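Local coordinates for protein malate dehydrogenase (Naegleria fowleri, PDB 6UM4) that probably catalyses the reversible, NAD-dependent oxidation of malate to oxaloacetate, at residues Leu113-Gly124 and Asp337-Leu348. Numbering follows the deposited sequence.
Sequences LLFRIANGEMLG and DAAIKHMHDWVL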
ATOM      1  N   LEU A 113      -4.733   1.392   2.762  1.00 22.15           N
ATOM      2  CA  LEU A 113      -5.807   0.480   2.373  1.00 19.45           C
ATOM      3  C   LEU A 113      -6.326   0.745   0.958  1.00 24.76           C
ATOM      4  O   LEU A 113      -6.551  -0.188   0.173  1.00 19.88           O
ATOM      5  CB  LEU A 113      -6.955   0.600   3.367  1.00 18.58           C
ATOM      6  CG  LEU A 113      -8.121  -0.312   3.047  1.00 21.44           C
ATOM      7  CD1 LEU A 113      -7.830  -1.680   3.643  1.00 26.87           C
ATOM      8  CD2 LEU A 113      -9.397   0.260   3.618  1.00 20.17           C
ATOM      9  N   LEU A 114      -6.609   2.004   0.638  1.00 22.34           N
ATOM     10  CA  LEU A 114      -7.419   2.254  -0.549  1.00 20.23           C
ATOM     11  C   LEU A 114      -6.674   1.836  -1.818  1.00 26.76           C
ATOM     12  O   LEU A 114      -7.289   1.297  -2.749  1.00 21.03           O
ATOM     13  CB  LEU A 114      -7.827   3.726  -0.587  1.00 23.82           C
ATOM     14  CG  LEU A 114      -8.716   4.158   0.592  1.00 26.07           C
ATOM     15  CD1 LEU A 114      -8.956   5.667   0.523  1.00 21.16           C
ATOM     16  CD2 LEU A 114     -10.040   3.391   0.669  1.00 20.43           C
ATOM     17  N   PHE A 115      -5.344   2.047  -1.864  1.00 22.82           N
ATOM     18  CA  PHE A 115      -4.581   1.657  -3.049  1.00 21.11           C
ATOM     19  C   PHE A 115      -4.549   0.140  -3.222  1.00 22.88           C
ATOM     20  O   PHE A 115      -4.516  -0.345  -4.359  1.00 27.10           O
ATOM     21  CB  PHE A 115      -3.140   2.219  -3.002  1.00 23.14           C
ATOM     22  CG  PHE A 115      -3.032   3.691  -3.343  1.00 21.94           C
ATOM     23  CD1 PHE A 115      -2.631   4.097  -4.600  1.00 25.09           C
ATOM     24  CD2 PHE A 115      -3.357   4.663  -2.402  1.00 21.83           C
ATOM     25  CE1 PHE A 115      -2.548   5.446  -4.922  1.00 31.79           C
ATOM     26  CE2 PHE A 115      -3.290   5.997  -2.705  1.00 23.02           C
ATOM     27  CZ  PHE A 115      -2.883   6.399  -3.975  1.00 29.46           C
ATOM     28  N   ARG A 116      -4.598  -0.618  -2.129  1.00 20.82           N
ATOM     29  CA  ARG A 116      -4.629  -2.073  -2.200  1.00 21.75           C
ATOM     30  C   ARG A 116      -6.052  -2.596  -2.350  1.00 31.25           C
ATOM     31  O   ARG A 116      -6.263  -3.813  -2.442  1.00 32.60           O
ATOM     32  CB  ARG A 116      -3.944  -2.685  -0.957  1.00 19.44           C
ATOM     33  CG  ARG A 116      -2.455  -2.301  -0.907  1.00 21.51           C
ATOM     34  CD  ARG A 116      -1.750  -2.835   0.326  1.00 24.16           C
ATOM     35  NE  ARG A 116      -1.619  -4.283   0.241  1.00 22.78           N
ATOM     36  CZ  ARG A 116      -1.159  -5.053   1.224  1.00 24.66           C
ATOM     37  NH1 ARG A 116      -0.797  -4.515   2.377  1.00 18.43           N
ATOM     38  NH2 ARG A 116      -1.076  -6.360   1.046  1.00 18.79           N
ATOM     39  N   ILE A 117      -7.029  -1.701  -2.376  1.00 20.25           N
ATOM     40  CA  ILE A 117      -8.325  -2.015  -2.964  1.00 21.93           C
ATOM     41  C   ILE A 117      -8.338  -1.675  -4.453  1.00 24.46           C
ATOM     42  O   ILE A 117      -8.681  -2.505  -5.300  1.00 22.21           O
ATOM     43  CB  ILE A 117      -9.441  -1.265  -2.209  1.00 20.51           C
ATOM     44  CG1 ILE A 117      -9.543  -1.753  -0.762  1.00 20.35           C
ATOM     45  CG2 ILE A 117     -10.797  -1.471  -2.884  1.00 21.08           C
ATOM     46  CD1 ILE A 117     -10.444  -0.848   0.046  1.00 19.76           C
ATOM     47  N   ALA A 118      -7.906  -0.461  -4.794  1.00 23.47           N
ATOM     48  CA  ALA A 118      -7.995  -0.010  -6.181  1.00 26.30           C
ATOM     49  C   ALA A 118      -7.161  -0.876  -7.106  1.00 26.53           C
ATOM     50  O   ALA A 118      -7.494  -1.015  -8.287  1.00 23.94           O
ATOM     51  CB  ALA A 118      -7.568   1.453  -6.283  1.00 22.96           C
ATOM     52  N   ASN A 119      -6.087  -1.485  -6.591  1.00 22.61           N
ATOM     53  CA  ASN A 119      -5.218  -2.290  -7.441  1.00 23.09           C
ATOM     54  C   ASN A 119      -5.808  -3.650  -7.762  1.00 23.30           C
ATOM     55  O   ASN A 119      -5.219  -4.384  -8.564  1.00 27.73           O
ATOM     56  CB  ASN A 119      -3.818  -2.455  -6.786  1.00 29.23           C
ATOM     57  CG  ASN A 119      -3.842  -3.310  -5.506  1.00 32.66           C
ATOM     58  OD1 ASN A 119      -4.911  -3.621  -4.993  1.00 34.93           O
ATOM     59  ND2 ASN A 119      -2.653  -3.642  -4.960  1.00 21.48           N
ATOM     60  N   GLY A 120      -6.963  -3.985  -7.192  1.00 22.99           N
ATOM     61  CA  GLY A 120      -7.573  -5.287  -7.379  1.00 23.25           C
ATOM     62  C   GLY A 120      -7.139  -6.364  -6.393  1.00 25.81           C
ATOM     63  O   GLY A 120      -7.593  -7.509  -6.520  1.00 26.61           O
ATOM     64  N   GLU A 121      -6.297  -6.035  -5.408  1.00 23.41           N
ATOM     65  CA  GLU A 121      -5.780  -7.056  -4.485  1.00 22.59           C
ATOM     66  C   GLU A 121      -6.858  -7.559  -3.528  1.00 24.61           C
ATOM     67  O   GLU A 121      -6.955  -8.764  -3.270  1.00 24.34           O
ATOM     68  CB  GLU A 121      -4.579  -6.504  -3.704  1.00 21.27           C
ATOM     69  CG  GLU A 121      -3.933  -7.486  -2.712  1.00 21.04           C
ATOM     70  CD  GLU A 121      -2.783  -6.839  -1.951  1.00 28.23           C
ATOM     71  OE1 GLU A 121      -2.488  -5.652  -2.245  1.00 23.36           O
ATOM     72  OE2 GLU A 121      -2.185  -7.499  -1.064  1.00 21.20           O
ATOM     73  N   MET A 122      -7.680  -6.657  -2.998  1.00 27.26           N
ATOM     74  CA  MET A 122      -8.653  -7.077  -1.994  1.00 25.24           C
ATOM     75  C   MET A 122      -9.699  -8.014  -2.576  1.00 23.16           C
ATOM     76  O   MET A 122     -10.017  -9.045  -1.968  1.00 23.79           O
ATOM     77  CB  MET A 122      -9.319  -5.862  -1.358  1.00 19.96           C
ATOM     78  CG  MET A 122     -10.248  -6.276  -0.221  1.00 22.88           C
ATOM     79  SD  MET A 122     -10.839  -4.884   0.735  1.00 23.21           S
ATOM     80  CE  MET A 122     -12.210  -4.354  -0.286  1.00 23.43           C
ATOM     81  N   LEU A 123     -10.229  -7.697  -3.754  1.00 21.99           N
ATOM     82  CA  LEU A 123     -11.371  -8.434  -4.283  1.00 24.28           C
ATOM     83  C   LEU A 123     -11.087  -9.212  -5.558  1.00 27.31           C
ATOM     84  O   LEU A 123     -11.993  -9.899  -6.047  1.00 24.06           O
ATOM     85  CB  LEU A 123     -12.562  -7.488  -4.530  1.00 23.45           C
ATOM     86  CG  LEU A 123     -13.122  -6.766  -3.299  1.00 24.06           C
ATOM     87  CD1 LEU A 123     -14.342  -5.884  -3.625  1.00 22.57           C
ATOM     88  CD2 LEU A 123     -13.441  -7.766  -2.178  1.00 21.69           C
ATOM     89  N   GLY A 124      -9.889  -9.111  -6.122  1.00 25.63           N
ATOM     90  CA  GLY A 124      -9.565  -9.866  -7.317  1.00 24.32           C
ATOM     91  C   GLY A 124      -9.346  -8.956  -8.520  1.00 29.59           C
ATOM     92  O   GLY A 124      -9.985  -7.904  -8.667  1.00 28.41           O
ATOM     93  N   ASP A 337      -2.969  -3.652   5.969  1.00 20.48           N
ATOM     94  CA  ASP A 337      -2.680  -4.974   5.418  1.00 17.48           C
ATOM     95  C   ASP A 337      -3.607  -6.049   5.998  1.00 19.63           C
ATOM     96  O   ASP A 337      -4.092  -6.922   5.271  1.00 23.67           O
ATOM     97  CB  ASP A 337      -1.226  -5.349   5.685  1.00 17.60           C
ATOM     98  CG  ASP A 337      -0.898  -6.734   5.189  1.00 19.47           C
ATOM     99  OD1 ASP A 337      -0.637  -6.884   3.972  1.00 25.51           O
ATOM    100  OD2 ASP A 337      -0.904  -7.675   6.018  1.00 25.07           O
ATOM    101  N   ALA A 338      -3.810  -6.039   7.315  1.00 17.12           N
ATOM    102  CA  ALA A 338      -4.722  -7.008   7.927  1.00 17.33           C
ATOM    103  C   ALA A 338      -6.149  -6.840   7.416  1.00 18.19           C
ATOM    104  O   ALA A 338      -6.871  -7.832   7.232  1.00 17.22           O
ATOM    105  CB  ALA A 338      -4.685  -6.866   9.447  1.00 16.96           C
ATOM    106  N   ALA A 339      -6.597  -5.593   7.223  1.00 17.18           N
ATOM    107  CA  ALA A 339      -7.940  -5.370   6.669  1.00 17.31           C
ATOM    108  C   ALA A 339      -8.046  -5.918   5.250  1.00 18.25           C
ATOM    109  O   ALA A 339      -9.023  -6.576   4.894  1.00 17.78           O
ATOM    110  CB  ALA A 339      -8.304  -3.884   6.686  1.00 17.93           C
ATOM    111  N   ILE A 340      -7.047  -5.655   4.413  1.00 20.43           N
ATOM    112  CA  ILE A 340      -7.070  -6.251   3.083  1.00 22.38           C
ATOM    113  C   ILE A 340      -7.174  -7.769   3.200  1.00 19.50           C
ATOM    114  O   ILE A 340      -8.038  -8.398   2.580  1.00 23.11           O
ATOM    115  CB  ILE A 340      -5.828  -5.827   2.279  1.00 18.61           C
ATOM    116  CG1 ILE A 340      -5.861  -4.321   2.000  1.00 20.47           C
ATOM    117  CG2 ILE A 340      -5.794  -6.565   0.951  1.00 18.63           C
ATOM    118  CD1 ILE A 340      -7.002  -3.863   1.090  1.00 20.84           C
ATOM    119  N   LYS A 341      -6.339  -8.374   4.051  1.00 17.84           N
ATOM    120  CA  LYS A 341      -6.381  -9.832   4.174  1.00 18.02           C
ATOM    121  C   LYS A 341      -7.733 -10.307   4.719  1.00 19.38           C
ATOM    122  O   LYS A 341      -8.289 -11.310   4.247  1.00 18.52           O
ATOM    123  CB  LYS A 341      -5.233 -10.337   5.056  1.00 18.58           C
ATOM    124  CG  LYS A 341      -3.829 -10.345   4.385  1.00 17.99           C
ATOM    125  CD  LYS A 341      -2.782 -10.807   5.384  1.00 20.42           C
ATOM    126  CE  LYS A 341      -1.448 -11.165   4.730  1.00 23.17           C
ATOM    127  NZ  LYS A 341      -0.631  -9.972   4.343  1.00 22.23           N
ATOM    128  N   HIS A 342      -8.261  -9.621   5.731  1.00 17.82           N
ATOM    129  CA  HIS A 342      -9.550 -10.014   6.294  1.00 17.99           C
ATOM    130  C   HIS A 342     -10.644 -10.002   5.227  1.00 21.33           C
ATOM    131  O   HIS A 342     -11.390 -10.975   5.079  1.00 23.88           O
ATOM    132  CB  HIS A 342      -9.910  -9.098   7.463  1.00 17.73           C
ATOM    133  CG  HIS A 342     -11.272  -9.363   8.054  1.00 22.85           C
ATOM    134  ND1 HIS A 342     -11.453  -9.759   9.362  1.00 19.69           N
ATOM    135  CD2 HIS A 342     -12.514  -9.273   7.517  1.00 20.28           C
ATOM    136  CE1 HIS A 342     -12.744  -9.912   9.606  1.00 18.35           C
ATOM    137  NE2 HIS A 342     -13.413  -9.628   8.502  1.00 18.59           N
ATOM    138  N   MET A 343     -10.772  -8.893   4.484  1.00 18.46           N
ATOM    139  CA  MET A 343     -11.825  -8.818   3.467  1.00 19.00           C
ATOM    140  C   MET A 343     -11.572  -9.806   2.338  1.00 19.48           C
ATOM    141  O   MET A 343     -12.498 -10.471   1.862  1.00 20.08           O
ATOM    142  CB  MET A 343     -11.925  -7.399   2.907  1.00 20.44           C
ATOM    143  CG  MET A 343     -12.420  -6.408   3.903  1.00 24.26           C
ATOM    144  SD  MET A 343     -14.019  -6.937   4.499  1.00 36.11           S
ATOM    145  CE  MET A 343     -14.929  -7.181   2.956  1.00 20.85           C
ATOM    146  N   HIS A 344     -10.320  -9.904   1.894  1.00 19.35           N
ATOM    147  CA  HIS A 344      -9.980 -10.802   0.803  1.00 24.29           C
ATOM    148  C   HIS A 344     -10.397 -12.234   1.114  1.00 20.27           C
ATOM    149  O   HIS A 344     -11.043 -12.894   0.290  1.00 27.70           O
ATOM    150  CB  HIS A 344      -8.479 -10.730   0.528  1.00 21.09           C
ATOM    151  CG  HIS A 344      -8.007 -11.797  -0.399  1.00 26.30           C
ATOM    152  ND1 HIS A 344      -7.747 -13.084   0.022  1.00 24.78           N
ATOM    153  CD2 HIS A 344      -7.799 -11.785  -1.737  1.00 27.35           C
ATOM    154  CE1 HIS A 344      -7.387 -13.817  -1.016  1.00 29.45           C
ATOM    155  NE2 HIS A 344      -7.403 -13.051  -2.094  1.00 31.74           N
ATOM    156  N   ASP A 345     -10.008 -12.740   2.294  1.00 21.09           N
ATOM    157  CA  ASP A 345     -10.381 -14.088   2.712  1.00 24.62           C
ATOM    158  C   ASP A 345     -11.896 -14.225   2.914  1.00 27.56           C
ATOM    159  O   ASP A 345     -12.483 -15.259   2.562  1.00 21.98           O
ATOM    160  CB  ASP A 345      -9.617 -14.451   3.993  1.00 22.65           C
ATOM    161  CG  ASP A 345      -8.086 -14.515   3.777  1.00 28.06           C
ATOM    162  OD1 ASP A 345      -7.634 -14.409   2.610  1.00 23.09           O
ATOM    163  OD2 ASP A 345      -7.333 -14.675   4.768  1.00 24.44           O
ATOM    164  N   TRP A 346     -12.550 -13.196   3.468  1.00 25.31           N
ATOM    165  CA  TRP A 346     -14.003 -13.243   3.644  1.00 20.79           C
ATOM    166  C   TRP A 346     -14.711 -13.479   2.313  1.00 23.44           C
ATOM    167  O   TRP A 346     -15.655 -14.278   2.228  1.00 27.57           O
ATOM    168  CB  TRP A 346     -14.481 -11.930   4.276  1.00 22.88           C
ATOM    169  CG  TRP A 346     -15.801 -11.983   5.041  1.00 20.69           C
ATOM    170  CD1 TRP A 346     -16.642 -13.051   5.171  1.00 21.38           C
ATOM    171  CD2 TRP A 346     -16.392 -10.910   5.802  1.00 20.47           C
ATOM    172  NE1 TRP A 346     -17.723 -12.711   5.967  1.00 21.59           N
ATOM    173  CE2 TRP A 346     -17.588 -11.409   6.374  1.00 21.04           C
ATOM    174  CE3 TRP A 346     -16.025  -9.575   6.054  1.00 19.95           C
ATOM    175  CZ2 TRP A 346     -18.423 -10.621   7.176  1.00 21.10           C
ATOM    176  CZ3 TRP A 346     -16.847  -8.799   6.867  1.00 20.01           C
ATOM    177  CH2 TRP A 346     -18.045  -9.322   7.405  1.00 20.59           C
ATOM    178  N   VAL A 347     -14.246 -12.811   1.257  1.00 24.35           N
ATOM    179  CA  VAL A 347     -14.883 -12.857  -0.058  1.00 23.96           C
ATOM    180  C   VAL A 347     -14.376 -14.022  -0.901  1.00 28.20           C
ATOM    181  O   VAL A 347     -15.158 -14.684  -1.587  1.00 31.63           O
ATOM    182  CB  VAL A 347     -14.662 -11.512  -0.778  1.00 22.31           C
ATOM    183  CG1 VAL A 347     -15.130 -11.577  -2.216  1.00 23.30           C
ATOM    184  CG2 VAL A 347     -15.316 -10.385  -0.011  1.00 21.89           C
ATOM    185  N   LEU A 348     -13.069 -14.279  -0.908  1.00 25.71           N
ATOM    186  CA  LEU A 348     -12.511 -15.265  -1.822  1.00 28.21           C
ATOM    187  C   LEU A 348     -12.086 -16.562  -1.146  1.00 27.99           C
ATOM    188  O   LEU A 348     -11.755 -17.522  -1.848  1.00 28.28           O
ATOM    189  CB  LEU A 348     -11.318 -14.664  -2.580  1.00 27.50           C
ATOM    190  CG  LEU A 348     -11.675 -13.426  -3.422  1.00 27.97           C
ATOM    191  CD1 LEU A 348     -10.435 -12.753  -3.981  1.00 30.68           C
ATOM    192  CD2 LEU A 348     -12.645 -13.764  -4.543  1.00 29.01           C
TER
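I340 drives its CD1 methyl into a pocket formed by L113, the R116 carbonyl, I117 and M122. The fit is tight: I340 CD1 lies 3.5 Å from L113 CD1, closer than usual for two carbons, and 3.9 Å from M122 CB. The first torsion of I340 (chi1 -66°) turns CG1 toward 113-124, a further bend at chi2 brings CD1 into this pocket, and CG2 is left near the E121 carboxylate. Further along, M122 and M343 lie side by side and point the same way, M122 SD resting 3.5 Å from M343 CB, while L123 CD2 meets V347 CG2. The backbones come closest here, where the M122 carbonyl O receives a CA-H...O contact from H344 CA (3.3 Å).

At the other end R116, bent at chi3, turns its guanidinium between two carboxylates. NH1 and NH2 both grip D337 OD1 end-on, at 2.9 Å for R116 NH1, through clearly bent bonds. E121 is held side-on, R116 NE to E121 OE1 (nearly straight, 177°) and R116 NH2 to E121 OE2 (2.6 Å), so NH2 is shared. K341 NZ binds D337 OD2 and the G153 carbonyl of the second subunit. An Asx turn, N119 OD1 accepting from E121 N, holds the backbone at E121. Helix 332-348 of the alpha/beta C-terminal domain thus packs beside helix 108-118 of the Rossmann-type NAD-binding domain; the axes of 113-118 and 337-348 approach to 9.7 Å at a crossing angle of -37°. E121 and D337, both near the guanidinium plane, limit R116's rotation, and K341 should help balance the charge on D337, linking the domain contact to the dimer interface.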